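Local coordinates for protein tungsten formylmethanofuran dehydrogenase subunit E (Syntrophus aciditrophicus, PDB 3D00) that binds zinc through a C-terminal treble-clef finger and belongs to the FmdE family implicated in microbial methanogenesis, its own role being unestablished, at residues T20-Y25 / V64-P69; P26-L31 / R114-K119; D38-N43 / V87-K92; V164-C169 / L182-G187. One frame throughout, in Å; residues are numbered along the deposited sequence. Where two conformers were deposited one is given.

Overall arrangement
Contacts 1, 2 and 3 belong to the alpha+beta core; contact 4 belongs to the zinc finger. Contacts 1 and 2 are neighbours, with centres about 16 Å apart, and OG1 of T20 packs on CB of P26 at 3.5 Å. Contacts 1 and 3, about 17 Å apart between centres, touch where CG2 of V64 meets CG2 of V87 at 3.8 Å. Contacts 2 and 3 share helix 28-42, one at its start and the other at its end, with centres about 21 Å apart. Contact 4 holds the zinc and stands apart, its centre about 34 to 40 Å from theirs. Residues in all four contacts reach the second subunit.

Contact 1. Residues T20-Y25 / V64-P69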
# COMPACT_ATOMS: atom_id res chain seq x y z
N THR A 20 -8.35 -13.54 0.67
CA THR A 20 -7.33 -14.57 1.00
C THR A 20 -6.24 -14.64 -0.11
O THR A 20 -5.04 -14.78 0.19
CB THR A 20 -7.96 -15.99 1.19
OG1 THR A 20 -9.07 -15.91 2.09
CG2 THR A 20 -6.96 -17.00 1.75
N ALA A 21 -6.67 -14.58 -1.37
CA ALA A 21 -5.77 -14.54 -2.52
C ALA A 21 -4.77 -13.40 -2.45
O ALA A 21 -3.60 -13.58 -2.76
CB ALA A 21 -6.59 -14.43 -3.80
N PHE A 22 -5.26 -12.21 -2.11
CA PHE A 22 -4.44 -10.99 -2.15
C PHE A 22 -3.62 -10.78 -0.87
O PHE A 22 -2.40 -10.55 -0.92
CB PHE A 22 -5.34 -9.79 -2.40
CG PHE A 22 -4.60 -8.50 -2.50
CD1 PHE A 22 -3.58 -8.33 -3.43
CD2 PHE A 22 -4.90 -7.43 -1.64
CE1 PHE A 22 -2.87 -7.12 -3.49
CE2 PHE A 22 -4.22 -6.25 -1.71
CZ PHE A 22 -3.21 -6.09 -2.65
N HIS A 23 -4.30 -10.90 0.27
CA HIS A 23 -3.74 -10.60 1.58
C HIS A 23 -3.02 -11.82 2.17
O HIS A 23 -2.15 -11.68 3.02
CB HIS A 23 -4.92 -10.13 2.48
CG HIS A 23 -4.54 -9.70 3.86
ND1 HIS A 23 -4.07 -8.44 4.14
CD2 HIS A 23 -4.55 -10.36 5.05
CE1 HIS A 23 -3.80 -8.34 5.43
NE2 HIS A 23 -4.10 -9.48 6.00
N GLY A 24 -3.40 -13.03 1.74
CA GLY A 24 -2.78 -14.26 2.28
C GLY A 24 -3.55 -15.08 3.33
O GLY A 24 -3.22 -16.25 3.55
N TYR A 25 -4.54 -14.46 3.97
CA TYR A 25 -5.34 -15.06 5.06
C TYR A 25 -6.64 -14.26 5.10
O TYR A 25 -6.65 -13.06 4.80
CB TYR A 25 -4.57 -14.95 6.41
CG TYR A 25 -5.26 -15.50 7.66
CD1 TYR A 25 -5.42 -16.89 7.85
CD2 TYR A 25 -5.73 -14.64 8.69
CE1 TYR A 25 -6.08 -17.42 9.02
CE2 TYR A 25 -6.38 -15.17 9.86
CZ TYR A 25 -6.56 -16.55 10.01
OH TYR A 25 -7.18 -17.08 11.14
N VAL A 64 -9.52 -1.62 0.99
CA VAL A 64 -9.57 -0.51 0.04
C VAL A 64 -8.95 -0.92 -1.31
O VAL A 64 -9.61 -0.88 -2.33
CB VAL A 64 -8.92 0.79 0.63
CG1 VAL A 64 -8.88 1.94 -0.42
CG2 VAL A 64 -9.68 1.26 1.86
N GLN A 65 -7.72 -1.40 -1.32
CA GLN A 65 -7.07 -1.79 -2.58
C GLN A 65 -7.81 -2.82 -3.36
O GLN A 65 -7.90 -2.73 -4.60
CB GLN A 65 -5.67 -2.24 -2.32
CG GLN A 65 -4.85 -1.12 -1.82
CD GLN A 65 -3.40 -1.44 -1.77
OE1 GLN A 65 -2.60 -0.82 -2.44
NE2 GLN A 65 -3.05 -2.42 -0.94
N LEU A 66 -8.41 -3.79 -2.66
CA LEU A 66 -9.18 -4.84 -3.32
C LEU A 66 -10.52 -4.41 -3.88
O LEU A 66 -11.04 -5.04 -4.79
CB LEU A 66 -9.48 -5.99 -2.35
CG LEU A 66 -8.54 -7.19 -2.23
CD1 LEU A 66 -8.81 -7.96 -0.90
CD2 LEU A 66 -8.72 -8.09 -3.44
N LEU A 67 -11.13 -3.39 -3.29
CA LEU A 67 -12.52 -3.03 -3.58
C LEU A 67 -12.74 -1.73 -4.36
O LEU A 67 -13.84 -1.49 -4.88
CB LEU A 67 -13.29 -2.93 -2.25
CG LEU A 67 -13.55 -4.20 -1.46
CD1 LEU A 67 -14.16 -3.95 -0.07
CD2 LEU A 67 -14.45 -5.12 -2.30
N THR A 68 -11.73 -0.85 -4.35
CA THR A 68 -11.84 0.49 -4.89
C THR A 68 -10.71 0.67 -5.89
O THR A 68 -9.83 -0.16 -5.95
CB THR A 68 -11.66 1.56 -3.79
OG1 THR A 68 -10.31 1.57 -3.38
CG2 THR A 68 -12.54 1.31 -2.51
N PRO A 69 -10.78 1.72 -6.73
CA PRO A 69 -9.65 2.02 -7.62
C PRO A 69 -8.45 2.62 -6.95
O PRO A 69 -7.41 2.77 -7.62
CB PRO A 69 -10.25 3.01 -8.66
CG PRO A 69 -11.66 3.15 -8.38
CD PRO A 69 -11.94 2.60 -7.01
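F22 and L66 carry most of this contact, and Q65 joins them. The F22 side chain leaves the last turn of helix 12-23 with CG anti to its backbone nitrogen (chi1 -178°). This turns the ring across to helix 60-67. CD2 of F22 lies 3.7 Å from CG of L66, an apolar approach that comes in obliquely to the ring. The two side chains slide past each other in opposite directions. CD2 of L66 is 3.9 Å from CB of F22, close to the root of the phenylalanine. The outer end of the ring meets Q65. NE2 of Q65 sits at the ring edge, near its plane, 4.1 Å from CZ of F22. The amide and ring planes are 70° apart and do not stack. OE1 of Q65 bonds to the backbone N of F72 and to NE2 of Q65 of the second subunit, and NE2 bonds weakly to OD1 of D62. F22 of the second subunit also packs on Q65. An alanine in place of F22 would probably open a gap beside L66 and take the ring edge away from NE2 of Q65. K18 and I19 of helix 12-23 also touch L66. V64 turns to strand 50-54 and to V37 of helix 28-42, while T71 of the second subunit packs on F22. Helix 60-67 packs on helix 12-23, helix 28-42 and strand 50-54, next to the second subunit.

Contact 2. Residues P26-L31 / R114-K119; sequences PAPGVL and RNWFLK
The first turn of helix 28-42 meets the last turn of helix 111-117 where P28 and G29 lie against W116. The indole is sent across by chi1 of 168°, which puts CG anti to the backbone nitrogen. CB of P28 stands over one face of the indole. It is 3.9 Å from the centroid of the five-membered ring and 21° off the ring normal, a CH-pi contact. CB of P28 is also 3.7 Å from CE2 of W116. The six-membered part of the indole runs on to the next residue, where CZ2 of W116 is 3.7 Å from N of G29. A27 is the N-cap residue of helix 28-42, and P28 follows it in the first turn. Helix 111-117 closes with a Schellman motif at K119, which has positive phi. No direct hydrogen bond crosses the contact, but one water accepts from N of G29 at 3.1 Å and more weakly from NE1 of W116 at 3.4 Å. An alanine in place of W116 would probably leave CB of P28 without the indole face and this water with no bond to helix 111-117. P28 is also touched by L131, F132 and I135 of helix 129-138. L102 of strand 96-102 packs on W116, and A172 of the second subunit packs on F117.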
# COMPACT_ATOMS: atom_id res chain seq x y z
N PRO A 26 -7.78 -14.91 5.42
CA PRO A 26 -9.00 -14.10 5.51
C PRO A 26 -9.07 -13.39 6.86
O PRO A 26 -9.87 -13.77 7.73
CB PRO A 26 -10.11 -15.13 5.35
CG PRO A 26 -9.52 -16.39 5.99
CD PRO A 26 -8.03 -16.34 5.72
N ALA A 27 -8.19 -12.40 7.04
CA ALA A 27 -7.99 -11.76 8.32
C ALA A 27 -9.26 -11.03 8.72
O ALA A 27 -9.88 -10.41 7.87
CB ALA A 27 -6.83 -10.81 8.27
N PRO A 28 -9.65 -11.12 10.01
CA PRO A 28 -10.81 -10.36 10.49
C PRO A 28 -10.84 -8.90 10.06
O PRO A 28 -11.88 -8.43 9.65
CB PRO A 28 -10.67 -10.45 12.02
CG PRO A 28 -9.97 -11.73 12.25
CD PRO A 28 -9.06 -11.94 11.07
N GLY A 29 -9.70 -8.22 10.15
CA GLY A 29 -9.57 -6.82 9.79
C GLY A 29 -9.95 -6.49 8.36
O GLY A 29 -10.58 -5.47 8.10
N VAL A 30 -9.57 -7.36 7.42
CA VAL A 30 -9.87 -7.14 6.00
C VAL A 30 -11.32 -7.50 5.70
O VAL A 30 -11.94 -6.90 4.87
CB VAL A 30 -8.92 -7.92 5.09
CG1 VAL A 30 -9.12 -7.51 3.65
CG2 VAL A 30 -7.52 -7.66 5.51
N LEU A 31 -11.85 -8.50 6.40
CA LEU A 31 -13.28 -8.84 6.33
C LEU A 31 -14.15 -7.66 6.86
O LEU A 31 -15.05 -7.15 6.16
CB LEU A 31 -13.55 -10.15 7.13
CG LEU A 31 -12.95 -11.45 6.59
CD1 LEU A 31 -13.11 -12.61 7.56
CD2 LEU A 31 -13.60 -11.78 5.29
N ARG A 114 -15.34 -8.21 19.89
CA ARG A 114 -14.81 -7.29 20.90
C ARG A 114 -13.47 -7.75 21.41
O ARG A 114 -12.57 -6.95 21.59
CB ARG A 114 -15.79 -7.13 22.04
CG ARG A 114 -15.43 -6.03 23.05
CD ARG A 114 -16.63 -5.72 24.05
NE ARG A 114 -16.96 -6.84 24.94
CZ ARG A 114 -16.17 -7.30 25.91
NH1 ARG A 114 -14.96 -6.75 26.12
NH2 ARG A 114 -16.56 -8.33 26.67
N ASN A 115 -13.32 -9.06 21.64
CA ASN A 115 -12.07 -9.60 22.18
C ASN A 115 -10.95 -9.40 21.18
O ASN A 115 -9.83 -9.07 21.55
CB ASN A 115 -12.21 -11.09 22.55
CG ASN A 115 -13.09 -11.33 23.81
OD1 ASN A 115 -13.34 -10.42 24.61
ND2 ASN A 115 -13.57 -12.57 23.95
N TRP A 116 -11.27 -9.60 19.90
CA TRP A 116 -10.35 -9.32 18.78
C TRP A 116 -10.00 -7.83 18.70
O TRP A 116 -8.83 -7.46 18.64
CB TRP A 116 -10.97 -9.78 17.44
CG TRP A 116 -10.20 -9.26 16.24
CD1 TRP A 116 -9.04 -9.77 15.72
CD2 TRP A 116 -10.49 -8.09 15.48
NE1 TRP A 116 -8.60 -9.01 14.68
CE2 TRP A 116 -9.46 -7.96 14.50
CE3 TRP A 116 -11.52 -7.13 15.52
CZ2 TRP A 116 -9.45 -6.94 13.57
CZ3 TRP A 116 -11.50 -6.11 14.60
CH2 TRP A 116 -10.46 -6.01 13.63
N PHE A 117 -11.03 -6.98 18.69
CA PHE A 117 -10.82 -5.55 18.51
C PHE A 117 -9.96 -5.02 19.64
O PHE A 117 -9.03 -4.29 19.40
CB PHE A 117 -12.16 -4.80 18.38
CG PHE A 117 -12.01 -3.34 18.04
CD1 PHE A 117 -11.31 -2.94 16.91
CD2 PHE A 117 -12.59 -2.36 18.82
CE1 PHE A 117 -11.18 -1.59 16.59
CE2 PHE A 117 -12.46 -1.02 18.50
CZ PHE A 117 -11.74 -0.64 17.38
N LEU A 118 -10.24 -5.45 20.87
CA LEU A 118 -9.54 -4.93 22.05
C LEU A 118 -8.35 -5.79 22.44
O LEU A 118 -7.69 -5.52 23.46
CB LEU A 118 -10.51 -4.83 23.23
CG LEU A 118 -11.84 -4.15 22.92
CD1 LEU A 118 -12.73 -4.17 24.16
CD2 LEU A 118 -11.64 -2.74 22.39
N LYS A 119 -8.05 -6.80 21.63
CA LYS A 119 -6.94 -7.73 21.91
C LYS A 119 -6.99 -8.35 23.35
O LYS A 119 -5.96 -8.60 23.96
CB LYS A 119 -5.59 -7.04 21.63
CG LYS A 119 -5.49 -6.48 20.22
CD LYS A 119 -4.18 -5.76 19.92
O HOH W 1 -7.10 -9.02 11.64

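Contact 3. Residues D38-N43 / V87-K92; sequences DLAVKN and VSLYDK
L89 reaches A40 and V41 because its CG lies anti to its own carbonyl carbon (chi1 -61°) and the chain then runs on extended to CD1 (chi2 -175°). V41 places its CG2 beside the backbone nitrogen, and this methyl is the one that meets the leucine. CD1 of L89 is 3.6 Å from CB of A40. The same CD1 is 3.6 Å from CG2 of V41. One methyl from the strand thus fits against two neighbouring residues of the helix. CG of L89 adds a further contact with CB of A40 at 3.9 Å. The small side chain of A40 permits a close approach, and the CA atoms of A40 and L89 are 6.4 Å apart. N43 bonds back within its own segment. ND2 of N43 gives a nearly straight hydrogen bond to O of L39, 2.7 Å long with an angle of 177° at the hydrogen. That acceptor lies in the amide plane of N43. V98 and V100 of strand 96-102 also touch A40, and A52 of strand 50-54 touches L89. The contact therefore lays the end of helix 28-42 on the central strands of the five-stranded sheet of the alpha+beta core. Nothing polar joins the two segments directly. Their hold on each other is purely apolar, so it depends on the close fit of these methyls, with A40 and L89 buried.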
# COMPACT_ATOMS: atom_id res chain seq x y z
N ASP A 38 -17.66 -0.89 1.85
CA ASP A 38 -19.00 -0.97 1.30
C ASP A 38 -19.95 0.11 1.84
O ASP A 38 -20.65 0.75 1.07
CB ASP A 38 -19.58 -2.37 1.55
CG ASP A 38 -21.00 -2.51 1.09
OD1 ASP A 38 -21.23 -2.82 -0.11
OD2 ASP A 38 -21.88 -2.36 1.93
N LEU A 39 -20.00 0.30 3.16
CA LEU A 39 -20.86 1.36 3.75
C LEU A 39 -20.40 2.77 3.29
O LEU A 39 -21.23 3.64 2.98
CB LEU A 39 -20.84 1.24 5.28
CG LEU A 39 -21.63 2.26 6.13
CD1 LEU A 39 -23.06 2.16 5.73
CD2 LEU A 39 -21.48 2.06 7.67
N ALA A 40 -19.08 2.97 3.27
CA ALA A 40 -18.47 4.24 2.85
C ALA A 40 -18.89 4.56 1.40
O ALA A 40 -19.45 5.63 1.14
CB ALA A 40 -16.96 4.16 2.99
N VAL A 41 -18.68 3.63 0.47
CA VAL A 41 -19.03 3.85 -0.95
C VAL A 41 -20.52 4.12 -1.10
O VAL A 41 -20.90 4.99 -1.86
CB VAL A 41 -18.63 2.64 -1.89
CG1 VAL A 41 -19.32 2.74 -3.24
CG2 VAL A 41 -17.14 2.52 -2.03
N LYS A 42 -21.35 3.42 -0.34
CA LYS A 42 -22.81 3.60 -0.37
C LYS A 42 -23.27 4.96 0.12
O LYS A 42 -24.41 5.29 -0.08
CB LYS A 42 -23.52 2.51 0.46
CG LYS A 42 -23.78 1.18 -0.28
CD LYS A 42 -24.82 0.29 0.46
CE LYS A 42 -24.23 -0.42 1.71
NZ LYS A 42 -25.12 -0.36 2.93
N ASN A 43 -22.40 5.71 0.78
CA ASN A 43 -22.68 7.03 1.35
C ASN A 43 -21.91 8.18 0.66
O ASN A 43 -21.81 9.30 1.17
CB ASN A 43 -22.37 6.99 2.85
CG ASN A 43 -23.49 6.34 3.64
OD1 ASN A 43 -24.48 7.01 4.00
ND2 ASN A 43 -23.38 5.04 3.88
N VAL A 87 -11.52 4.20 7.99
CA VAL A 87 -11.22 4.56 6.61
C VAL A 87 -12.15 5.71 6.26
O VAL A 87 -13.27 5.75 6.73
CB VAL A 87 -11.50 3.35 5.63
CG1 VAL A 87 -12.93 2.75 5.88
CG2 VAL A 87 -11.33 3.77 4.14
N SER A 88 -11.64 6.66 5.47
CA SER A 88 -12.49 7.65 4.84
C SER A 88 -12.32 7.56 3.34
O SER A 88 -11.21 7.26 2.82
CB SER A 88 -12.18 9.06 5.32
OG SER A 88 -10.91 9.48 4.89
N LEU A 89 -13.44 7.78 2.64
CA LEU A 89 -13.48 7.95 1.20
C LEU A 89 -13.93 9.39 0.96
O LEU A 89 -14.85 9.84 1.62
CB LEU A 89 -14.44 6.94 0.57
CG LEU A 89 -14.06 5.46 0.80
CD1 LEU A 89 -15.01 4.61 0.04
CD2 LEU A 89 -12.65 5.10 0.41
N TYR A 90 -13.25 10.14 0.11
CA TYR A 90 -13.60 11.53 -0.07
C TYR A 90 -13.56 11.97 -1.54
O TYR A 90 -12.83 11.40 -2.33
CB TYR A 90 -12.75 12.42 0.81
CG TYR A 90 -11.29 12.36 0.52
CD1 TYR A 90 -10.48 11.38 1.09
CD2 TYR A 90 -10.69 13.29 -0.34
CE1 TYR A 90 -9.12 11.32 0.85
CE2 TYR A 90 -9.30 13.22 -0.63
CZ TYR A 90 -8.53 12.25 -0.02
OH TYR A 90 -7.18 12.16 -0.29
N ASP A 91 -14.39 12.97 -1.88
CA ASP A 91 -14.39 13.58 -3.22
C ASP A 91 -13.03 14.24 -3.45
O ASP A 91 -12.61 15.12 -2.70
CB ASP A 91 -15.51 14.62 -3.36
CG ASP A 91 -15.74 15.09 -4.81
OD1 ASP A 91 -14.76 15.40 -5.52
OD2 ASP A 91 -16.92 15.17 -5.25
N LYS A 92 -12.35 13.80 -4.51
CA LYS A 92 -11.01 14.28 -4.85
C LYS A 92 -10.95 15.78 -5.15
O LYS A 92 -9.92 16.40 -4.96
CB LYS A 92 -10.52 13.52 -6.07
CG LYS A 92 -9.07 13.52 -6.18
CD LYS A 92 -8.66 12.64 -7.32
CE LYS A 92 -7.20 12.31 -7.24
NZ LYS A 92 -7.02 10.84 -7.40

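Contact 4. Residues V164-C169 / L182-G187. With ZN (zinc ion), chain B.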
# COMPACT_ATOMS: atom_id res chain seq x y z
N VAL A 164 17.73 15.04 -9.93
CA VAL A 164 19.19 15.15 -9.95
C VAL A 164 19.85 13.80 -9.61
O VAL A 164 19.13 12.83 -9.34
CB VAL A 164 19.66 16.26 -8.98
CG1 VAL A 164 19.29 17.63 -9.52
CG2 VAL A 164 19.06 16.04 -7.58
N LEU A 165 21.18 13.76 -9.62
CA LEU A 165 21.96 12.53 -9.33
C LEU A 165 22.66 12.59 -7.97
O LEU A 165 23.46 13.49 -7.71
CB LEU A 165 23.02 12.28 -10.42
CG LEU A 165 23.78 10.95 -10.42
CD1 LEU A 165 22.81 9.78 -10.52
CD2 LEU A 165 24.87 10.85 -11.52
N CYS A 166 22.39 11.62 -7.10
CA CYS A 166 23.02 11.61 -5.78
C CYS A 166 24.49 11.31 -5.97
O CYS A 166 24.83 10.31 -6.57
CB CYS A 166 22.40 10.58 -4.88
SG CYS A 166 23.18 10.54 -3.26
N PRO A 167 25.37 12.19 -5.45
CA PRO A 167 26.80 11.96 -5.64
C PRO A 167 27.31 10.73 -4.93
O PRO A 167 28.34 10.20 -5.31
CB PRO A 167 27.44 13.19 -5.01
CG PRO A 167 26.41 13.80 -4.16
CD PRO A 167 25.10 13.44 -4.69
N GLN A 168 26.63 10.32 -3.87
CA GLN A 168 27.12 9.24 -3.06
C GLN A 168 26.74 7.87 -3.63
O GLN A 168 27.60 6.98 -3.73
CB GLN A 168 26.65 9.39 -1.62
CG GLN A 168 27.40 8.49 -0.68
CD GLN A 168 26.80 8.44 0.67
OE1 GLN A 168 26.58 9.48 1.32
NE2 GLN A 168 26.53 7.23 1.13
N CYS A 169 25.48 7.69 -4.03
CA CYS A 169 25.04 6.39 -4.56
C CYS A 169 24.80 6.39 -6.06
O CYS A 169 24.59 5.32 -6.63
CB CYS A 169 23.77 5.92 -3.85
SG CYS A 169 22.28 6.81 -4.32
N LEU A 182 17.66 10.83 0.24
CA LEU A 182 17.18 10.58 1.59
C LEU A 182 17.74 9.28 2.12
O LEU A 182 17.91 9.12 3.31
CB LEU A 182 15.66 10.60 1.62
CG LEU A 182 14.97 11.98 1.49
CD1 LEU A 182 13.45 11.88 1.37
CD2 LEU A 182 15.35 12.94 2.67
N SER A 183 18.08 8.35 1.23
CA SER A 183 18.71 7.11 1.67
C SER A 183 20.11 7.42 2.19
O SER A 183 20.45 7.06 3.32
CB SER A 183 18.75 6.07 0.54
OG SER A 183 19.35 4.87 0.99
N CYS A 184 20.90 8.11 1.38
CA CYS A 184 22.28 8.45 1.74
C CYS A 184 22.35 9.43 2.91
O CYS A 184 23.36 9.46 3.65
CB CYS A 184 23.02 8.98 0.49
SG CYS A 184 23.48 7.65 -0.63
N GLN A 185 21.31 10.23 3.08
CA GLN A 185 21.19 11.08 4.25
C GLN A 185 21.01 10.24 5.54
O GLN A 185 21.31 10.72 6.59
CB GLN A 185 20.01 12.05 4.11
CG GLN A 185 20.22 13.16 3.10
CD GLN A 185 19.00 14.05 2.94
OE1 GLN A 185 18.27 14.30 3.90
NE2 GLN A 185 18.78 14.55 1.73
N GLY A 186 20.55 9.00 5.44
CA GLY A 186 20.37 8.15 6.62
C GLY A 186 19.13 7.28 6.62
O GLY A 186 18.96 6.43 7.49
N GLY A 187 18.25 7.48 5.64
CA GLY A 187 17.06 6.67 5.53
C GLY A 187 17.31 5.24 5.04
O GLY A 187 16.40 4.43 5.08
ZN ZN B . 22.15 8.52 -2.54
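C184 meets C166, C169 and Q168 around a zinc ion, and the metal makes the tight half of the contact. Zinc is held by SG of C166 at 2.4 Å, and by SG of C169 and SG of C184 at 2.5 Å each. C181 supplies the fourth sulfur. The SG atoms of C166 and C184 are 3.9 Å apart, their spacing set by the shared ion. C169 takes the crowded position, with SG between the backbone nitrogen and the carbonyl carbon (chi1 74°), while C166 has SG anti to its nitrogen; these two settings turn both sulfurs of the pair onto the same ion. The backbone N of Q168 gives a weak hydrogen bond to SG of C166. The outer half is looser. Here the extended chain of exposed Q168 lies alongside C184, and its NE2 comes to 3.5 Å from SG of C184, a contact, not a hydrogen bond. L180 also touches the Q168 side chain. The short helix ends in a wide pi-type turn, with N of G187 bonded to O of L182. Two CxxC pairs, C166 and C169 after strand 163-165, and C181 with C184, form the four-cysteine site of a treble-clef zinc finger.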